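Local coordinates for protein-tyrosine-phosphatase PTP1 (Arabidopsis thaliana, PDB 6KRW) that removes phosphate from phosphotyrosine in proteins, MAP kinases among them, through a phosphocysteine intermediate and, together with MKP1, represses salicylic acid and camalexin biosynthesis, at residues E122-Q127 with Q192-L197; Q105-Q110 with Q127-I132; N11-A16 with E300-G305; N252-I257 with N293-E298; T136-N141 with D149-E154. One frame throughout, in Å; residues are numbered along the deposited sequence.

Contact 1. Residues E122-Q127 with Q192-L197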
# COMPACT_ATOMS: atom_id res chain seq x y z
N GLU A 122 -11.31 -12.71 2.54
CA GLU A 122 -10.76 -13.85 3.30
C GLU A 122 -9.34 -13.49 3.73
O GLU A 122 -8.99 -13.75 4.90
CB GLU A 122 -10.78 -15.10 2.44
CG GLU A 122 -10.32 -16.32 3.20
CD GLU A 122 -11.30 -16.89 4.20
OE1 GLU A 122 -12.49 -16.75 3.97
OE2 GLU A 122 -10.86 -17.55 5.17
N MET A 123 -8.57 -12.87 2.84
CA MET A 123 -7.19 -12.42 3.20
C MET A 123 -7.25 -11.40 4.34
O MET A 123 -6.47 -11.48 5.29
CB MET A 123 -6.50 -11.81 1.98
CG MET A 123 -5.13 -11.28 2.30
SD MET A 123 -4.26 -10.64 0.84
CE MET A 123 -5.23 -9.16 0.49
N VAL A 124 -8.17 -10.43 4.26
CA VAL A 124 -8.31 -9.39 5.32
C VAL A 124 -8.56 -10.07 6.66
O VAL A 124 -7.93 -9.68 7.67
CB VAL A 124 -9.46 -8.42 4.97
CG1 VAL A 124 -9.77 -7.51 6.14
CG2 VAL A 124 -9.15 -7.62 3.72
N ILE A 125 -9.48 -11.03 6.70
CA ILE A 125 -9.81 -11.71 7.98
C ILE A 125 -8.61 -12.55 8.43
O ILE A 125 -8.22 -12.43 9.61
CB ILE A 125 -11.08 -12.55 7.81
CG1 ILE A 125 -12.28 -11.65 7.50
CG2 ILE A 125 -11.31 -13.41 9.05
CD1 ILE A 125 -13.53 -12.42 7.12
N GLN A 126 -8.05 -13.37 7.54
CA GLN A 126 -6.97 -14.31 7.93
C GLN A 126 -5.74 -13.55 8.42
O GLN A 126 -5.10 -14.02 9.36
CB GLN A 126 -6.62 -15.21 6.75
CG GLN A 126 -7.69 -16.25 6.43
CD GLN A 126 -7.22 -17.26 5.41
OE1 GLN A 126 -6.07 -17.21 4.96
NE2 GLN A 126 -8.11 -18.16 5.04
N GLN A 127 -5.44 -12.40 7.82
CA GLN A 127 -4.25 -11.59 8.19
C GLN A 127 -4.62 -10.51 9.22
O GLN A 127 -3.73 -9.79 9.66
CB GLN A 127 -3.68 -10.96 6.92
CG GLN A 127 -3.19 -11.97 5.88
CD GLN A 127 -2.15 -12.91 6.43
OE1 GLN A 127 -1.36 -12.53 7.29
NE2 GLN A 127 -2.16 -14.14 5.92
N GLN A 192 -17.17 -11.90 17.88
CA GLN A 192 -17.48 -10.52 17.43
C GLN A 192 -16.88 -10.30 16.05
O GLN A 192 -15.82 -10.84 15.73
CB GLN A 192 -16.90 -9.50 18.41
CG GLN A 192 -17.65 -9.44 19.73
CD GLN A 192 -18.75 -8.41 19.73
OE1 GLN A 192 -19.79 -8.59 19.11
NE2 GLN A 192 -18.52 -7.32 20.45
N PRO A 193 -17.53 -9.50 15.19
CA PRO A 193 -16.98 -9.22 13.86
C PRO A 193 -15.74 -8.33 13.94
O PRO A 193 -15.45 -7.75 14.97
CB PRO A 193 -18.13 -8.51 13.14
CG PRO A 193 -18.92 -7.86 14.25
CD PRO A 193 -18.81 -8.81 15.43
N MET A 194 -15.03 -8.24 12.83
CA MET A 194 -13.74 -7.51 12.75
C MET A 194 -13.95 -6.13 12.12
O MET A 194 -14.65 -6.01 11.09
CB MET A 194 -12.76 -8.31 11.91
CG MET A 194 -11.47 -7.60 11.67
SD MET A 194 -10.35 -8.73 10.84
CE MET A 194 -9.45 -7.61 9.78
N SER A 195 -13.37 -5.10 12.73
CA SER A 195 -13.46 -3.70 12.26
C SER A 195 -12.26 -3.38 11.37
O SER A 195 -11.13 -3.63 11.77
CB SER A 195 -13.57 -2.73 13.41
OG SER A 195 -14.78 -2.96 14.11
N VAL A 196 -12.52 -2.80 10.21
CA VAL A 196 -11.48 -2.37 9.26
C VAL A 196 -11.75 -0.93 8.85
O VAL A 196 -12.87 -0.66 8.37
CB VAL A 196 -11.47 -3.29 8.03
CG1 VAL A 196 -10.42 -2.82 7.03
CG2 VAL A 196 -11.26 -4.75 8.44
N LEU A 197 -10.76 -0.06 9.01
CA LEU A 197 -10.87 1.31 8.45
C LEU A 197 -10.38 1.31 7.00
O LEU A 197 -9.21 0.93 6.72
CB LEU A 197 -10.07 2.32 9.27
CG LEU A 197 -10.19 3.77 8.78
CD1 LEU A 197 -11.62 4.29 8.89
CD2 LEU A 197 -9.22 4.66 9.55

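Contact 2. Residues Q105-Q110 with Q127-I132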
# COMPACT_ATOMS: atom_id res chain seq x y z
N GLN A 105 4.14 -3.14 8.47
CA GLN A 105 4.28 -3.98 7.29
C GLN A 105 3.03 -3.78 6.43
O GLN A 105 1.94 -3.39 6.99
CB GLN A 105 4.51 -5.44 7.68
CG GLN A 105 3.35 -6.13 8.32
CD GLN A 105 3.70 -7.50 8.86
OE1 GLN A 105 4.64 -8.17 8.37
NE2 GLN A 105 2.91 -7.95 9.84
N PHE A 106 3.18 -3.98 5.15
CA PHE A 106 2.08 -3.80 4.18
C PHE A 106 1.78 -5.08 3.44
O PHE A 106 2.67 -5.92 3.21
CB PHE A 106 2.37 -2.71 3.17
CG PHE A 106 2.98 -1.47 3.75
CD1 PHE A 106 4.35 -1.32 3.85
CD2 PHE A 106 2.18 -0.42 4.18
CE1 PHE A 106 4.92 -0.19 4.39
CE2 PHE A 106 2.75 0.73 4.70
CZ PHE A 106 4.12 0.86 4.80
N ILE A 107 0.56 -5.22 2.99
CA ILE A 107 0.17 -6.11 1.90
C ILE A 107 -0.12 -5.27 0.67
O ILE A 107 -1.12 -4.51 0.68
CB ILE A 107 -0.96 -7.06 2.27
CG1 ILE A 107 -0.51 -8.04 3.35
CG2 ILE A 107 -1.47 -7.79 1.05
CD1 ILE A 107 -1.63 -8.88 3.91
N ALA A 108 0.74 -5.33 -0.32
CA ALA A 108 0.54 -4.64 -1.60
C ALA A 108 -0.24 -5.57 -2.50
O ALA A 108 0.20 -6.71 -2.71
CB ALA A 108 1.85 -4.22 -2.21
N THR A 109 -1.41 -5.13 -2.97
CA THR A 109 -2.28 -6.04 -3.73
C THR A 109 -2.96 -5.27 -4.87
O THR A 109 -2.93 -4.04 -4.86
CB THR A 109 -3.25 -6.74 -2.77
OG1 THR A 109 -3.98 -7.73 -3.47
CG2 THR A 109 -4.23 -5.76 -2.14
N GLN A 110 -3.49 -5.98 -5.84
CA GLN A 110 -4.22 -5.37 -6.97
C GLN A 110 -5.62 -4.97 -6.50
O GLN A 110 -6.08 -5.43 -5.47
CB GLN A 110 -4.32 -6.37 -8.12
CG GLN A 110 -5.23 -7.53 -7.79
CD GLN A 110 -5.26 -8.60 -8.85
OE1 GLN A 110 -4.48 -8.58 -9.80
NE2 GLN A 110 -6.22 -9.50 -8.71
N GLN A 127 -5.44 -12.40 7.82
CA GLN A 127 -4.25 -11.59 8.19
C GLN A 127 -4.62 -10.51 9.22
O GLN A 127 -3.73 -9.79 9.66
CB GLN A 127 -3.68 -10.96 6.92
CG GLN A 127 -3.19 -11.97 5.88
CD GLN A 127 -2.15 -12.91 6.43
OE1 GLN A 127 -1.36 -12.53 7.29
NE2 GLN A 127 -2.16 -14.14 5.92
N HIS A 128 -5.88 -10.44 9.63
CA HIS A 128 -6.42 -9.43 10.60
C HIS A 128 -5.88 -8.02 10.27
O HIS A 128 -5.35 -7.33 11.16
CB HIS A 128 -6.18 -9.85 12.05
CG HIS A 128 -4.77 -10.17 12.42
ND1 HIS A 128 -3.86 -9.19 12.74
CD2 HIS A 128 -4.10 -11.35 12.47
CE1 HIS A 128 -2.68 -9.75 12.97
NE2 HIS A 128 -2.81 -11.07 12.84
N CYS A 129 -6.05 -7.61 9.02
CA CYS A 129 -5.56 -6.29 8.55
C CYS A 129 -6.45 -5.20 9.12
O CYS A 129 -7.63 -5.25 8.89
CB CYS A 129 -5.59 -6.20 7.03
SG CYS A 129 -4.54 -7.44 6.24
N PRO A 130 -5.91 -4.23 9.89
CA PRO A 130 -6.76 -3.19 10.47
C PRO A 130 -7.16 -2.06 9.52
O PRO A 130 -8.12 -1.32 9.83
CB PRO A 130 -5.89 -2.66 11.61
CG PRO A 130 -4.48 -2.85 11.11
CD PRO A 130 -4.53 -4.19 10.41
N ILE A 131 -6.44 -1.92 8.40
CA ILE A 131 -6.52 -0.74 7.50
C ILE A 131 -6.50 -1.25 6.07
O ILE A 131 -5.65 -2.08 5.75
CB ILE A 131 -5.35 0.24 7.73
CG1 ILE A 131 -5.30 0.74 9.17
CG2 ILE A 131 -5.36 1.38 6.71
CD1 ILE A 131 -6.42 1.60 9.59
N ILE A 132 -7.28 -0.64 5.21
CA ILE A 132 -7.17 -0.69 3.74
C ILE A 132 -6.97 0.72 3.21
O ILE A 132 -7.81 1.58 3.47
CB ILE A 132 -8.37 -1.36 3.09
CG1 ILE A 132 -8.57 -2.79 3.58
CG2 ILE A 132 -8.26 -1.29 1.59
CD1 ILE A 132 -9.94 -3.37 3.26

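Contact 3. Residues N11-A16 with E300-G305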
# COMPACT_ATOMS: atom_id res chain seq x y z
N ASN A 11 15.91 15.14 16.35
CA ASN A 11 17.26 15.24 15.73
C ASN A 11 17.29 14.41 14.45
O ASN A 11 17.88 14.85 13.44
CB ASN A 11 18.34 14.76 16.69
CG ASN A 11 18.57 15.71 17.84
OD1 ASN A 11 18.33 16.91 17.72
ND2 ASN A 11 19.05 15.19 18.96
N HIS A 12 16.68 13.24 14.47
CA HIS A 12 16.72 12.35 13.27
C HIS A 12 15.87 12.97 12.16
O HIS A 12 16.28 12.94 11.00
CB HIS A 12 16.32 10.93 13.66
CG HIS A 12 17.37 10.23 14.47
ND1 HIS A 12 18.72 10.53 14.35
CD2 HIS A 12 17.29 9.23 15.36
CE1 HIS A 12 19.40 9.75 15.16
NE2 HIS A 12 18.55 8.95 15.79
N CYS A 13 14.74 13.58 12.52
CA CYS A 13 13.91 14.24 11.49
C CYS A 13 14.66 15.45 10.89
O CYS A 13 14.57 15.65 9.66
CB CYS A 13 12.57 14.68 12.06
SG CYS A 13 11.46 13.29 12.43
N HIS A 14 15.34 16.25 11.71
CA HIS A 14 16.11 17.41 11.20
C HIS A 14 17.22 16.91 10.27
O HIS A 14 17.42 17.46 9.19
CB HIS A 14 16.67 18.25 12.36
CG HIS A 14 15.67 19.18 12.95
ND1 HIS A 14 15.22 20.30 12.28
CD2 HIS A 14 15.04 19.16 14.14
CE1 HIS A 14 14.35 20.93 13.04
NE2 HIS A 14 14.22 20.25 14.18
N GLN A 15 17.92 15.87 10.70
CA GLN A 15 19.02 15.30 9.88
C GLN A 15 18.46 14.80 8.56
O GLN A 15 19.03 15.14 7.50
CB GLN A 15 19.68 14.18 10.67
CG GLN A 15 20.53 14.69 11.83
CD GLN A 15 20.80 13.59 12.84
OE1 GLN A 15 20.48 12.43 12.61
NE2 GLN A 15 21.34 13.98 13.98
N ALA A 16 17.36 14.06 8.60
CA ALA A 16 16.73 13.56 7.36
C ALA A 16 16.25 14.73 6.51
O ALA A 16 16.39 14.68 5.29
CB ALA A 16 15.60 12.62 7.68
N GLU A 300 8.93 18.48 7.32
CA GLU A 300 8.74 19.90 7.71
C GLU A 300 7.62 20.00 8.76
O GLU A 300 7.82 20.74 9.74
CB GLU A 300 8.45 20.75 6.48
CG GLU A 300 9.66 21.00 5.64
CD GLU A 300 9.42 21.74 4.34
OE1 GLU A 300 8.22 21.95 3.94
OE2 GLU A 300 10.44 22.15 3.72
N ASP A 301 6.53 19.25 8.58
CA ASP A 301 5.43 19.22 9.59
C ASP A 301 5.96 18.66 10.91
O ASP A 301 5.66 19.26 11.95
CB ASP A 301 4.27 18.36 9.11
CG ASP A 301 3.32 19.08 8.19
OD1 ASP A 301 3.56 20.26 7.91
OD2 ASP A 301 2.34 18.45 7.78
N LEU A 302 6.73 17.57 10.85
CA LEU A 302 7.16 16.87 12.09
C LEU A 302 8.12 17.76 12.88
O LEU A 302 8.16 17.63 14.12
CB LEU A 302 7.80 15.52 11.73
CG LEU A 302 6.82 14.45 11.24
CD1 LEU A 302 7.56 13.32 10.53
CD2 LEU A 302 5.97 13.92 12.39
N THR A 303 8.84 18.66 12.21
CA THR A 303 9.88 19.48 12.89
C THR A 303 9.41 20.92 13.08
O THR A 303 10.22 21.72 13.58
CB THR A 303 11.19 19.46 12.10
OG1 THR A 303 10.95 19.95 10.78
CG2 THR A 303 11.78 18.07 12.05
N ALA A 304 8.18 21.23 12.68
CA ALA A 304 7.70 22.64 12.72
C ALA A 304 7.86 23.22 14.13
O ALA A 304 7.44 22.56 15.11
CB ALA A 304 6.28 22.73 12.23
N GLY A 305 8.47 24.40 14.21
CA GLY A 305 8.64 25.12 15.49
C GLY A 305 9.73 24.52 16.36
O GLY A 305 9.70 24.76 17.58

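Contact 4. Residues N252-I257 with N293-E298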
# COMPACT_ATOMS: atom_id res chain seq x y z
N ASN A 252 6.77 4.17 4.87
CA ASN A 252 7.88 3.38 5.42
C ASN A 252 9.08 4.28 5.74
O ASN A 252 9.74 4.10 6.79
CB ASN A 252 8.25 2.34 4.38
CG ASN A 252 9.34 1.38 4.83
OD1 ASN A 252 10.44 1.41 4.25
ND2 ASN A 252 9.04 0.58 5.83
N THR A 253 9.38 5.24 4.87
CA THR A 253 10.55 6.10 5.08
C THR A 253 10.36 6.90 6.37
O THR A 253 11.29 7.02 7.18
CB THR A 253 10.80 7.01 3.87
OG1 THR A 253 11.10 6.17 2.74
CG2 THR A 253 11.91 7.99 4.14
N ILE A 254 9.21 7.56 6.50
CA ILE A 254 8.96 8.39 7.71
C ILE A 254 9.05 7.53 8.97
O ILE A 254 9.73 7.94 9.92
CB ILE A 254 7.63 9.14 7.57
CG1 ILE A 254 7.71 10.15 6.42
CG2 ILE A 254 7.22 9.75 8.90
CD1 ILE A 254 8.60 11.33 6.67
N GLN A 255 8.40 6.36 8.97
CA GLN A 255 8.44 5.50 10.19
C GLN A 255 9.88 5.11 10.51
O GLN A 255 10.24 5.05 11.69
CB GLN A 255 7.58 4.27 9.99
CG GLN A 255 6.11 4.57 10.09
CD GLN A 255 5.25 3.35 10.13
OE1 GLN A 255 5.55 2.35 9.48
NE2 GLN A 255 4.15 3.42 10.89
N ARG A 256 10.65 4.77 9.49
CA ARG A 256 12.04 4.30 9.75
C ARG A 256 12.91 5.45 10.25
O ARG A 256 13.75 5.23 11.11
CB ARG A 256 12.58 3.62 8.49
CG ARG A 256 12.01 2.22 8.30
CD ARG A 256 12.26 1.68 6.92
NE ARG A 256 13.68 1.65 6.58
CZ ARG A 256 14.14 1.76 5.35
NH1 ARG A 256 13.31 1.81 4.33
NH2 ARG A 256 15.46 1.73 5.14
N ILE A 257 12.71 6.68 9.76
CA ILE A 257 13.44 7.85 10.30
C ILE A 257 13.08 8.00 11.79
O ILE A 257 13.99 8.16 12.61
CB ILE A 257 13.13 9.12 9.50
CG1 ILE A 257 13.68 9.02 8.08
CG2 ILE A 257 13.64 10.36 10.24
CD1 ILE A 257 13.06 10.05 7.13
N ASN A 293 9.07 14.67 -2.47
CA ASN A 293 8.33 15.90 -2.09
C ASN A 293 7.47 15.59 -0.86
O ASN A 293 7.45 16.42 0.06
CB ASN A 293 7.51 16.39 -3.27
CG ASN A 293 8.37 17.05 -4.32
OD1 ASN A 293 9.30 17.76 -4.00
ND2 ASN A 293 8.01 16.89 -5.58
N ALA A 294 6.79 14.45 -0.85
CA ALA A 294 5.91 14.12 0.28
C ALA A 294 6.76 13.93 1.53
O ALA A 294 6.35 14.28 2.63
CB ALA A 294 5.05 12.91 -0.01
N ILE A 295 7.90 13.24 1.40
CA ILE A 295 8.75 12.99 2.59
C ILE A 295 9.29 14.33 3.13
O ILE A 295 9.25 14.54 4.35
CB ILE A 295 9.88 12.02 2.23
CG1 ILE A 295 9.34 10.61 2.00
CG2 ILE A 295 10.97 12.02 3.30
CD1 ILE A 295 10.26 9.68 1.21
N VAL A 296 9.74 15.22 2.25
CA VAL A 296 10.19 16.56 2.70
C VAL A 296 9.04 17.29 3.39
O VAL A 296 9.27 17.84 4.49
CB VAL A 296 10.78 17.37 1.54
CG1 VAL A 296 10.90 18.85 1.88
CG2 VAL A 296 12.13 16.81 1.13
N ASP A 297 7.86 17.32 2.77
CA ASP A 297 6.70 18.08 3.32
C ASP A 297 6.35 17.51 4.69
O ASP A 297 6.08 18.29 5.62
CB ASP A 297 5.51 18.02 2.37
CG ASP A 297 5.73 18.83 1.11
OD1 ASP A 297 6.73 19.58 1.05
OD2 ASP A 297 4.92 18.66 0.16
N GLU A 298 6.43 16.17 4.84
CA GLU A 298 6.04 15.58 6.13
C GLU A 298 7.10 15.87 7.18
O GLU A 298 6.76 16.15 8.34
CB GLU A 298 5.71 14.11 6.00
CG GLU A 298 5.10 13.55 7.27
CD GLU A 298 3.79 14.18 7.68
OE1 GLU A 298 3.18 14.84 6.84
OE2 GLU A 298 3.38 13.97 8.82

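Contact 5. Residues T136-N141 with D149-E154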
# COMPACT_ATOMS: atom_id res chain seq x y z
N THR A 136 -7.14 4.48 -5.83
CA THR A 136 -7.67 4.52 -7.21
C THR A 136 -9.18 4.78 -7.15
O THR A 136 -9.76 4.46 -6.14
CB THR A 136 -7.41 3.19 -7.94
OG1 THR A 136 -7.82 3.20 -9.31
CG2 THR A 136 -8.04 2.01 -7.24
N ARG A 137 -9.67 5.25 -8.28
CA ARG A 137 -11.11 5.18 -8.61
C ARG A 137 -11.43 3.78 -9.10
O ARG A 137 -10.51 3.07 -9.56
CB ARG A 137 -11.48 6.21 -9.68
CG ARG A 137 -11.22 7.65 -9.27
CD ARG A 137 -11.65 8.58 -10.41
NE ARG A 137 -11.44 9.97 -10.08
CZ ARG A 137 -11.89 10.98 -10.85
NH1 ARG A 137 -12.40 10.72 -12.04
NH2 ARG A 137 -11.75 12.24 -10.46
N LEU A 138 -12.70 3.41 -9.05
CA LEU A 138 -13.15 2.15 -9.70
C LEU A 138 -12.92 2.24 -11.21
O LEU A 138 -12.58 1.24 -11.82
CB LEU A 138 -14.61 1.88 -9.33
CG LEU A 138 -14.91 1.71 -7.83
CD1 LEU A 138 -16.40 1.57 -7.58
CD2 LEU A 138 -14.16 0.53 -7.24
N VAL A 139 -13.27 3.38 -11.84
CA VAL A 139 -13.17 3.53 -13.33
C VAL A 139 -12.46 4.84 -13.65
O VAL A 139 -12.76 5.84 -12.99
CB VAL A 139 -14.56 3.50 -13.99
CG1 VAL A 139 -14.45 3.48 -15.52
CG2 VAL A 139 -15.39 2.34 -13.47
N ASP A 140 -11.59 4.85 -14.66
CA ASP A 140 -10.83 6.07 -15.00
C ASP A 140 -11.66 6.88 -16.01
O ASP A 140 -12.77 6.41 -16.39
CB ASP A 140 -9.42 5.76 -15.52
CG ASP A 140 -9.33 5.25 -16.95
OD1 ASP A 140 -10.39 5.06 -17.60
OD2 ASP A 140 -8.19 5.05 -17.40
N ASN A 141 -11.15 8.02 -16.46
CA ASN A 141 -11.97 8.88 -17.36
C ASN A 141 -11.93 8.40 -18.81
O ASN A 141 -12.81 8.84 -19.59
CB ASN A 141 -11.53 10.33 -17.24
CG ASN A 141 -11.99 10.95 -15.93
OD1 ASN A 141 -13.00 10.51 -15.37
ND2 ASN A 141 -11.29 11.97 -15.46
N ASP A 149 -15.98 -3.01 -7.13
CA ASP A 149 -16.62 -2.51 -5.90
C ASP A 149 -16.77 -3.65 -4.89
O ASP A 149 -17.70 -4.44 -4.98
CB ASP A 149 -17.98 -1.86 -6.21
CG ASP A 149 -18.68 -1.30 -4.99
OD1 ASP A 149 -18.22 -1.54 -3.87
OD2 ASP A 149 -19.76 -0.66 -5.19
N TYR A 150 -15.81 -3.75 -3.98
CA TYR A 150 -15.82 -4.81 -2.95
C TYR A 150 -16.24 -4.23 -1.61
O TYR A 150 -16.18 -4.97 -0.64
CB TYR A 150 -14.40 -5.42 -2.88
CG TYR A 150 -13.30 -4.47 -2.43
CD1 TYR A 150 -13.03 -4.28 -1.09
CD2 TYR A 150 -12.60 -3.70 -3.34
CE1 TYR A 150 -12.08 -3.36 -0.67
CE2 TYR A 150 -11.66 -2.76 -2.95
CZ TYR A 150 -11.40 -2.59 -1.60
OH TYR A 150 -10.50 -1.67 -1.15
N PHE A 151 -16.76 -2.99 -1.55
CA PHE A 151 -16.93 -2.38 -0.20
C PHE A 151 -18.21 -1.55 -0.05
O PHE A 151 -18.58 -1.27 1.11
CB PHE A 151 -15.71 -1.54 0.17
CG PHE A 151 -15.38 -0.48 -0.85
CD1 PHE A 151 -14.50 -0.75 -1.88
CD2 PHE A 151 -15.93 0.79 -0.76
CE1 PHE A 151 -14.18 0.21 -2.82
CE2 PHE A 151 -15.59 1.75 -1.70
CZ PHE A 151 -14.74 1.46 -2.74
N GLN A 152 -18.89 -1.13 -1.11
CA GLN A 152 -20.08 -0.27 -0.94
C GLN A 152 -21.30 -1.15 -0.66
O GLN A 152 -21.47 -2.17 -1.33
CB GLN A 152 -20.27 0.58 -2.19
CG GLN A 152 -19.15 1.59 -2.40
CD GLN A 152 -19.50 2.60 -3.48
OE1 GLN A 152 -19.77 3.76 -3.19
NE2 GLN A 152 -19.52 2.14 -4.72
N ASP A 153 -22.12 -0.77 0.32
CA ASP A 153 -23.31 -1.57 0.72
C ASP A 153 -24.55 -0.67 0.75
O ASP A 153 -25.38 -0.81 1.68
CB ASP A 153 -23.06 -2.28 2.05
CG ASP A 153 -23.11 -1.38 3.27
OD1 ASP A 153 -22.87 -0.16 3.11
OD2 ASP A 153 -23.39 -1.89 4.37
N GLU A 154 -24.70 0.20 -0.25
CA GLU A 154 -25.86 1.14 -0.28
C GLU A 154 -27.15 0.36 -0.51
O GLU A 154 -28.19 0.80 0.00
CB GLU A 154 -25.65 2.23 -1.33
CG GLU A 154 -24.26 2.84 -1.25
CD GLU A 154 -24.23 4.36 -1.15
OE1 GLU A 154 -23.20 4.91 -0.72
OE2 GLU A 154 -25.26 4.99 -1.49

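Contact 1. Residues E122-Q127 with Q192-L197
Val124 and Ile125, on the last turn of helix 117-126, lie over Val196 and Met194 of strand 194-200, the short axes lying 10.3 Å apart at closest approach and their directions 112° from each other. This is helix-on-sheet packing within the protein tyrosine phosphatase fold: the helix lies on one side of the mixed sheet and runs across the strand instead of along it. Alternation in the strand selects the partners, since Met194 and Val196, two residues apart, both point toward the helix. With CG anti to the backbone N (chi1 174°) and chi2 also extended, the Met194 chain runs straight out to the sulfur, then bends at chi3 and brings the methyl beside Val124. The sulfur itself, Met194 SD, lies 4.2 Å from Ile125 CA, against the backbone of the helix. Val124 answers with a single branch: Val124 CG1 meets the Met194 methyl and lies 3.9 Å from Val196 CG2. No hydrogen bond joins the segments, so apolar packing carries the contact. Ile125 also rests on Val184 and Tyr186 of the adjacent strand 178-186, spreading the helix over two strands. Within the helix, Gln126 NE2 bonds to Glu122 OE2 at 2.8 Å, and that oxygen also bonds Tyr186 OH. The Met194 methyl ends beside Val124, with Met194 CE 3.7 Å from Val124 CG1 and 3.3 Å from Val124 O.

Contact 2. Residues Q105-Q110 with Q127-I132
Gln127 and Cys129 both touch the tip of Ile107, a residue of strand 106-109. At Gln127 the aliphatic part of the side chain is what meets the strand: Gln127 CG lies 4.0 Å from Ile107 CD1, and the two side chains cross at about a right angle. A bend at chi2 (-57°) then turns the amide off this line. His128 follows with positive phi (44°) in a Schellman motif, the end of helix 117-126 being closed by two bonds back into its last turn; its ND1 is hydrogen-bonded to Leu230 O. The turn delivers Cys129, whose SG lies 4.0 Å from the same methyl, Ile107 CD1, and whose side chain also touches Ile234. Pro130 leads into Ile131 and Ile132, which start strand 131-134. Strand 233-236 lies between this strand and 106-109 in the sheet, and Ile107 and Cys129 meet across it. The connection from strand 106-109 through helix 117-126 to strand 131-134 is thus a beta-alpha-beta crossover, and the contact joins its first strand to the turn that leads into the second. With no hydrogen bond between the segments, and one methyl set against a methylene and a sulfur, the chemistry implies cohesion by dispersion and by exclusion of water, without directional bonding.

Contact 3. Residues N11-A16 with E300-G305
Thr303, near the end of helix 285-303, packs on Cys13 and His14 of helix 7-24, a helix-helix contact on the helical side of the phosphatase that brings the two ends of the chain together; the nearest CA pair is Cys13 CA and Thr303 CA, 6.8 Å apart. The tight part is gathered round one methyl. Thr303 CG2 lies anti to the carbonyl carbon, beside the backbone N, which directs it at the other helix, where it comes to 3.5 Å from Cys13 CB, closer than usual for two carbons. The same methyl sits over the middle of the His14 ring in a CH-pi contact, 3.9 Å from the centroid and 6° off the ring normal. Thr303 OG1 meanwhile bonds back to Leu299 O within its own helix. Packing is looser at Leu302, where Leu302 CD1 is 4.3 Å from Cys13 SG while the side chain also rests on Ile254. Toward solvent the contact gives out: Asn11, Ala304 and Gly305 are exposed, and Gly305 is poorly ordered. His14, at this margin, holds the tail by a hydrogen bond between NE2 and Thr306 OG1. A serine in place of His14 would probably leave one side of the Thr303 methyl without its aromatic cover and Thr306 without this partner. Thr303 CB lies over the same ring face as the methyl, 3.6 Å from His14 CE1.

Contact 4. Residues N252-I257 with N293-E298
The helical side of the phosphatase domain supplies this contact, a pairing of helix 242-259, which follows the catalytic Cys237 loop, with helix 285-303. The short axes pass 10.5 Å apart with a signed crossing angle of -40°. Across the segments Ile254 CA and Ile295 CA come closest, at 6.9 Å. Each isoleucine extends its CD1 to the other helix. Ile295 CD1 ends against Thr253, 3.8 Å from Thr253 CG2, and these two side chains cross at about a right angle. Ile254 CD1 reaches between two positions a turn apart, lying 4.2 Å from Ile295 CG2 and 4.1 Å from Glu298 CB. The polar ends look elsewhere: Thr253 OG1 bonds to Ala249 O, and the buried Glu298 carboxylate is held by Tyr224, Lys221 and Arg217. All four touching residues are buried. Around them, Ile254 and Glu298 also meet Leu220 of helix 214-223, Thr253 meets Leu267 of helix 267-277, and Val296 faces helix 7-24.

Contact 5. Residues T136-N141 with D149-E154
Leu138 lies against Asp149 and Phe151 where two parts of the long loop between strands 131-134 and 158-160 fold together. The leucine can be followed outward. Its CB points toward the 149-154 segment, and CG, anti to the carbonyl carbon (chi1 -60°), divides the contact between two methyls. Leu138 CD1 lies 4.0 Å from Asp149 CB and 4.3 Å from Gln152 NE2. Leu138 CD2 lies 4.0 Å from Asp149 N and 4.4 Å from Phe151 CE1, approaching that ring obliquely. Beyond CB, the Asp149 carboxylate organises its own turn. Asp149 OD1 accepts two backbone bonds: Phe151 N, nearly in line with the C-O bond, makes an Asx turn, and Gln152 N, 2.9 Å away on the syn lone pair, completes an Asx motif. The other oxygen, Asp149 OD2, takes Gln152 NE2 at 2.8 Å from above the carboxylate plane, which fixes the amide next to Leu138 CD1. A leucine in place of Asp149 would probably leave the backbone N-H groups of Phe151 and Gln152 without their acceptor and free the Gln152 amide to turn. Phe151 also touches Met134 of strand 131-134 and Arg180 of strand 178-186. Tyr150 lies on Ile132 and Met134 and bonds through OH to His198 and His236, so the loop rests on strands 131-134, 194-200 and 233-236, with Trp121 of helix 117-126 bonded to Tyr150 O.

How the contacts relate
Contacts 1 and 2 share Gln127 and meet at neighbouring strands: Leu197 N lies 3.0 Å from Pro130 O and Leu197 O 2.9 Å from Ile132 N, probable hydrogen bonds of the sheet. Contacts 3 and 4 both use helix 285-303, their centres about 10 Å apart, with Ala16 CB 3.7 Å from Ile257 CD1. Phe106 CE1, 4.2 Å from Asn252 CB, links the sheet of contact 2 to the helices of contact 4. Contact 5 touches contact 2 through Tyr150 and Ile132. The active site is nearest to contacts 2 and 5: the Leu138 side chain is about 11 Å from that of catalytic Cys237, and that of Ile107 about 9 Å from Gly240, a probable substrate-binding residue.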